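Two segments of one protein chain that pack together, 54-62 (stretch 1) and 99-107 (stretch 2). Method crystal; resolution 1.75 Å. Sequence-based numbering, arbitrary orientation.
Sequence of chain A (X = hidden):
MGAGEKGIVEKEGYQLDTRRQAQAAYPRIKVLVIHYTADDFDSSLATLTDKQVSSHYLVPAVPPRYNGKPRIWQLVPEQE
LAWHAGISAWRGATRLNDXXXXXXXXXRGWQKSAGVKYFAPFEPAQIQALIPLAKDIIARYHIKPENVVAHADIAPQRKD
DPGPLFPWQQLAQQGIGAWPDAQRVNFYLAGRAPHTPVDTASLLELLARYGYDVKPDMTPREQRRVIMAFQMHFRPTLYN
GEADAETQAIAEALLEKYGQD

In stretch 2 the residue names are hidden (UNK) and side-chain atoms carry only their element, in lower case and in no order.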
ATOM      1  N   SER A  54      11.059   4.860  10.572  1.00  2.73           N
ATOM      2  CA  SER A  54      10.429   3.818  11.381  1.00  8.62           C
ATOM      3  C   SER A  54       9.194   3.221  10.684  1.00  5.01           C
ATOM      4  O   SER A  54       8.744   3.707   9.636  1.00  5.35           O
ATOM      5  CB  SER A  54      10.019   4.364  12.750  1.00  4.31           C
ATOM      6  OG  SER A  54       8.970   5.336  12.596  1.00  5.18           O
ATOM      7  N   SER A  55       8.649   2.158  11.256  1.00  6.84           N
ATOM      8  CA  SER A  55       7.345   1.648  10.813  1.00  4.70           C
ATOM      9  C   SER A  55       6.617   1.152  12.044  1.00  6.26           C
ATOM     10  O   SER A  55       7.242   0.925  13.096  1.00  8.65           O
ATOM     11  CB  SER A  55       7.500   0.515   9.790  1.00  9.51           C
ATOM     12  OG  SER A  55       8.224  -0.573  10.363  1.00 10.33           O
ATOM     13  N   HIS A  56       5.307   0.955  11.927  1.00  2.04           N
ATOM     14  CA  HIS A  56       4.531   0.425  13.063  1.00  5.98           C
ATOM     15  C   HIS A  56       4.781  -1.039  13.317  1.00  5.19           C
ATOM     16  O   HIS A  56       4.894  -1.448  14.465  1.00  3.94           O
ATOM     17  CB  HIS A  56       3.053   0.659  12.877  1.00  4.31           C
ATOM     18  CG  HIS A  56       2.696   2.096  12.723  1.00  5.99           C
ATOM     19  ND1 HIS A  56       2.652   2.743  11.499  1.00  6.17           N
ATOM     20  CD2 HIS A  56       2.356   3.023  13.655  1.00  4.32           C
ATOM     21  CE1 HIS A  56       2.310   4.004  11.689  1.00  2.00           C
ATOM     22  NE2 HIS A  56       2.125   4.202  12.989  1.00  5.55           N
ATOM     23  N   TYR A  57       4.911  -1.821  12.238  1.00  5.88           N
ATOM     24  CA  TYR A  57       5.185  -3.244  12.366  1.00  6.83           C
ATOM     25  C   TYR A  57       6.369  -3.699  11.497  1.00  6.44           C
ATOM     26  O   TYR A  57       6.669  -3.137  10.430  1.00  6.33           O
ATOM     27  CB  TYR A  57       3.921  -4.044  12.037  1.00  2.33           C
ATOM     28  CG  TYR A  57       2.728  -3.693  12.878  1.00  5.25           C
ATOM     29  CD1 TYR A  57       2.536  -4.309  14.116  1.00  6.80           C
ATOM     30  CD2 TYR A  57       1.794  -2.765  12.441  1.00  2.00           C
ATOM     31  CE1 TYR A  57       1.437  -4.002  14.903  1.00  3.72           C
ATOM     32  CE2 TYR A  57       0.676  -2.429  13.229  1.00  2.86           C
ATOM     33  CZ  TYR A  57       0.527  -3.067  14.464  1.00  2.00           C
ATOM     34  OH  TYR A  57      -0.517  -2.846  15.309  1.00  2.00           O
ATOM     35  N   LEU A  58       7.083  -4.672  12.025  1.00  2.83           N
ATOM     36  CA  LEU A  58       8.139  -5.361  11.298  1.00  3.77           C
ATOM     37  C   LEU A  58       7.896  -6.887  11.356  1.00  6.47           C
ATOM     38  O   LEU A  58       7.898  -7.490  12.458  1.00  4.27           O
ATOM     39  CB  LEU A  58       9.524  -4.992  11.871  1.00  2.00           C
ATOM     40  CG  LEU A  58      10.783  -5.707  11.326  1.00  4.95           C
ATOM     41  CD1 LEU A  58      11.035  -5.446   9.815  1.00  8.10           C
ATOM     42  CD2 LEU A  58      12.002  -5.253  12.127  1.00  7.00           C
ATOM     43  N   VAL A  59       7.667  -7.494  10.182  1.00  3.12           N
ATOM     44  CA  VAL A  59       7.374  -8.926  10.081  1.00  4.01           C
ATOM     45  C   VAL A  59       8.631  -9.670   9.585  1.00  4.84           C
ATOM     46  O   VAL A  59       9.082  -9.397   8.480  1.00  4.44           O
ATOM     47  CB  VAL A  59       6.189  -9.233   9.119  1.00  2.00           C
ATOM     48  CG1 VAL A  59       5.772 -10.732   9.283  1.00  2.38           C
ATOM     49  CG2 VAL A  59       4.961  -8.281   9.444  1.00  2.00           C
ATOM     50  N   PRO A  60       9.194 -10.602  10.399  1.00  4.37           N
ATOM     51  CA  PRO A  60      10.345 -11.353   9.862  1.00  4.35           C
ATOM     52  C   PRO A  60       9.955 -12.161   8.602  1.00  2.00           C
ATOM     53  O   PRO A  60       8.785 -12.425   8.358  1.00  2.00           O
ATOM     54  CB  PRO A  60      10.716 -12.308  11.020  1.00  2.27           C
ATOM     55  CG  PRO A  60      10.109 -11.767  12.220  1.00  4.56           C
ATOM     56  CD  PRO A  60       8.843 -11.063  11.753  1.00  2.00           C
ATOM     57  N   ALA A  61      10.945 -12.602   7.858  1.00  2.00           N
ATOM     58  CA  ALA A  61      10.721 -13.448   6.680  1.00  7.02           C
ATOM     59  C   ALA A  61      10.019 -14.742   7.058  1.00  5.76           C
ATOM     60  O   ALA A  61       9.167 -15.215   6.319  1.00  7.62           O
ATOM     61  CB  ALA A  61      12.047 -13.777   6.019  1.00  6.04           C
ATOM     62  N   VAL A  62      10.444 -15.346   8.169  1.00  4.62           N
ATOM     63  CA  VAL A  62       9.771 -16.503   8.729  1.00  2.62           C
ATOM     64  C   VAL A  62       9.673 -16.171  10.210  1.00  4.70           C
ATOM     65  O   VAL A  62      10.634 -16.367  10.961  1.00  2.88           O
ATOM     66  CB  VAL A  62      10.510 -17.831   8.441  1.00  2.00           C
ATOM     67  CG1 VAL A  62       9.703 -19.032   9.046  1.00  2.00           C
ATOM     68  CG2 VAL A  62      10.692 -17.988   6.887  1.00  4.00           C
ATOM     69  N   UNK A  99      -1.674   9.770   8.082  1.00  2.34           N
ATOM     70  CA  UNK A  99      -2.905   9.003   8.053  1.00  2.00           C
ATOM     71  C   UNK A  99      -2.733   7.505   7.783  1.00  2.00           C
ATOM     72  O   UNK A  99      -3.715   6.835   7.477  1.00  4.81           O
ATOM     73  o   UNK A  99      -3.359   9.561   5.683  1.00  2.44           O
ATOM     74  c   UNK A  99      -4.251  11.109   7.387  1.00  3.15           C
ATOM     75  c   UNK A  99      -3.920   9.616   7.014  1.00  4.92           C
ATOM     76  N   UNK A 100      -1.521   6.975   7.893  1.00  2.00           N
ATOM     77  CA  UNK A 100      -1.344   5.576   7.559  1.00  2.00           C
ATOM     78  C   UNK A 100      -0.701   4.794   8.658  1.00  3.16           C
ATOM     79  O   UNK A 100      -0.077   5.355   9.578  1.00  2.34           O
ATOM     80  o   UNK A 100       0.862   5.756   6.505  1.00  2.32           O
ATOM     81  c   UNK A 100      -0.523   5.431   6.283  1.00  2.00           C
ATOM     82  N   UNK A 101      -0.900   3.489   8.567  1.00  2.85           N
ATOM     83  CA  UNK A 101      -0.086   2.512   9.305  1.00  2.23           C
ATOM     84  C   UNK A 101       0.884   1.873   8.325  1.00  2.00           C
ATOM     85  O   UNK A 101       0.527   1.617   7.201  1.00  5.32           O
ATOM     86  c   UNK A 101      -2.658   1.407  11.896  1.00  5.38           C
ATOM     87  c   UNK A 101      -0.227   0.260  10.420  1.00  5.19           C
ATOM     88  c   UNK A 101      -1.637   2.175  11.193  1.00  2.54           C
ATOM     89  c   UNK A 101      -1.010   1.490   9.979  1.00  3.89           C
ATOM     90  N   UNK A 102       2.135   1.660   8.755  1.00  4.38           N
ATOM     91  CA  UNK A 102       3.174   1.141   7.861  1.00  3.91           C
ATOM     92  C   UNK A 102       3.582  -0.211   8.389  1.00  4.78           C
ATOM     93  O   UNK A 102       3.842  -0.363   9.580  1.00  5.08           O
ATOM     94  N   UNK A 103       3.533  -1.202   7.513  1.00  3.34           N
ATOM     95  CA  UNK A 103       4.041  -2.550   7.809  1.00  4.60           C
ATOM     96  C   UNK A 103       5.254  -2.836   6.961  1.00  6.18           C
ATOM     97  O   UNK A 103       5.173  -2.822   5.713  1.00  5.02           O
ATOM     98  c   UNK A 103       3.572  -5.053   7.843  1.00  9.78           C
ATOM     99  c   UNK A 103       0.631  -4.238   8.340  1.00  4.77           C
ATOM    100  c   UNK A 103       1.826  -3.392   8.611  1.00  5.24           C
ATOM    101  c   UNK A 103       2.966  -3.636   7.614  1.00  2.80           C
ATOM    102  N   UNK A 104       6.358  -3.160   7.631  1.00  4.22           N
ATOM    103  CA  UNK A 104       7.597  -3.557   6.951  1.00  2.70           C
ATOM    104  C   UNK A 104       7.768  -5.084   7.021  1.00  7.14           C
ATOM    105  O   UNK A 104       7.631  -5.700   8.093  1.00  3.19           O
ATOM    106  o   UNK A 104      10.977  -1.838   6.242  1.00 15.00           O
ATOM    107  c   UNK A 104       8.923  -1.374   7.270  1.00  7.59           C
ATOM    108  c   UNK A 104       9.962  -1.133   6.221  1.00  8.85           C
ATOM    109  c   UNK A 104       8.797  -2.871   7.604  1.00  6.83           C
ATOM    110  o   UNK A 104       9.817  -0.225   5.401  1.00 11.98           O
ATOM    111  N   UNK A 105       8.065  -5.651   5.860  1.00  6.13           N
ATOM    112  CA  UNK A 105       8.256  -7.084   5.612  1.00  4.05           C
ATOM    113  C   UNK A 105       9.727  -7.341   5.299  1.00  4.43           C
ATOM    114  O   UNK A 105      10.290  -6.783   4.349  1.00  4.03           O
ATOM    115  c   UNK A 105       7.368  -7.530   4.457  1.00  5.41           C
ATOM    116  c   UNK A 105       5.865  -7.188   4.477  1.00  6.89           C
ATOM    117  c   UNK A 105       5.153  -7.765   3.245  1.00  4.45           C
ATOM    118  c   UNK A 105       5.239  -7.764   5.734  1.00  5.97           C
ATOM    119  N   UNK A 106      10.342  -8.183   6.112  1.00  3.60           N
ATOM    120  CA  UNK A 106      11.741  -8.535   5.888  1.00  2.00           C
ATOM    121  C   UNK A 106      11.792  -9.294   4.571  1.00  2.00           C
ATOM    122  O   UNK A 106      11.253 -10.394   4.457  1.00  7.27           O
ATOM    123  c   UNK A 106      14.281 -11.015   7.572  1.00  4.04           C
ATOM    124  c   UNK A 106      13.793  -9.793   6.761  1.00  2.92           C
ATOM    125  c   UNK A 106      12.317  -9.384   7.007  1.00  2.00           C
ATOM    126  o   UNK A 106      15.364 -11.517   7.234  1.00  4.03           O
ATOM    127  o   UNK A 106      13.615 -11.449   8.530  1.00  7.83           O
ATOM    128  N   UNK A 107      12.430  -8.693   3.583  1.00  2.98           N
ATOM    129  CA  UNK A 107      12.522  -9.300   2.258  1.00  6.59           C
ATOM    130  C   UNK A 107      13.630  -8.532   1.553  1.00  2.30           C
ATOM    131  O   UNK A 107      13.767  -7.335   1.784  1.00  3.87           O
ATOM    132  c   UNK A 107      11.232  -9.585   0.056  1.00  4.87           C
ATOM    133  o   UNK A 107      11.637  -8.773  -0.803  1.00  7.58           O
ATOM    134  n   UNK A 107      10.869 -10.846  -0.254  1.00  2.00           N
ATOM    135  c   UNK A 107      11.154  -9.186   1.539  1.00  3.85           C
TER

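Position 99 carries three side-chain atoms, a carbon that bears one oxygen and one carbon, and makes no contact with stretch 1. A branch of this kind at the first carbon is that of Thr 99. Position 100 has one carbon followed by one oxygen, and its backbone O lies 3.5 Å from CE1 of His 56. The short hydroxyl side chain identifies Ser 100; its OG is hydrogen-bonded elsewhere in the structure.

At position 101 four carbons fork at the first, with one arm two carbons long; these carbons lie over one face of the His 56 ring and at the edge of the Tyr 57 ring. The pattern is that of isoleucine. Ile 101 places CG1 over the imidazole, while its CG2 is 4.0 Å from CE2 of Tyr 57.

Position 102 has no side-chain atoms, and its backbone N meets ND1 of His 56; it is Gly 102. Its N donates a hydrogen bond to ND1 of His 56 (3.0 Å), near the plane of the imidazole, so this ring nitrogen acts as acceptor. The O of Gly 102 accepts from N of Tyr 57 at 3.2 Å and, weakly, from N of His 56 at 3.1 Å. An ideal CB here would lie 4.0 Å from CB of Ser 55.

Position 103 repeats the four carbons forked at the first, with a two-carbon arm; they pack against Tyr 57 and Val 59. This is Ile 103. Its CG1 is 3.9 Å from CD2 of Tyr 57, and its CG2 is 3.9 Å from CG2 of Val 59. Position 104 shows three carbons in a row, the third carrying two oxygens, and a carbon comes close to OG of Ser 55. A carboxylate two carbons beyond CB makes this Glu 104. Its CG approaches OG of Ser 55 to 3.3 Å, but the end of the chain leads away from stretch 1.

Position 105 has four carbons forked at the second, and one of them reaches Val 59, the mark of the fork being that of Leu 105; CD2 lies 3.8 Å from CG2 of Val 59. Position 106 again has three carbons ending in two oxygens, and an oxygen meets N of Ala 61. This is Glu 106, extended with chi1 and chi2 both t, so that OE2 accepts a hydrogen bond from N of Ala 61 at 3.0 Å. Position 107, two carbons with one oxygen and one nitrogen on the second, is beyond contact; it is Asn 107.

The two strands run parallel. N of Glu 104 donates to O of Tyr 57 (2.8 Å), N of Val 59 to O of Glu 104 (2.8 Å), and N of Glu 106 to O of Val 59 (2.9 Å). Tyr 57, Val 59, Ile 103 and Leu 105 form an apolar layer on one face. The His 56 and Glu 106 side chains extend the pairing beyond the backbone ladder.

Stretch 2, residues 99-107: TSIGIELEN
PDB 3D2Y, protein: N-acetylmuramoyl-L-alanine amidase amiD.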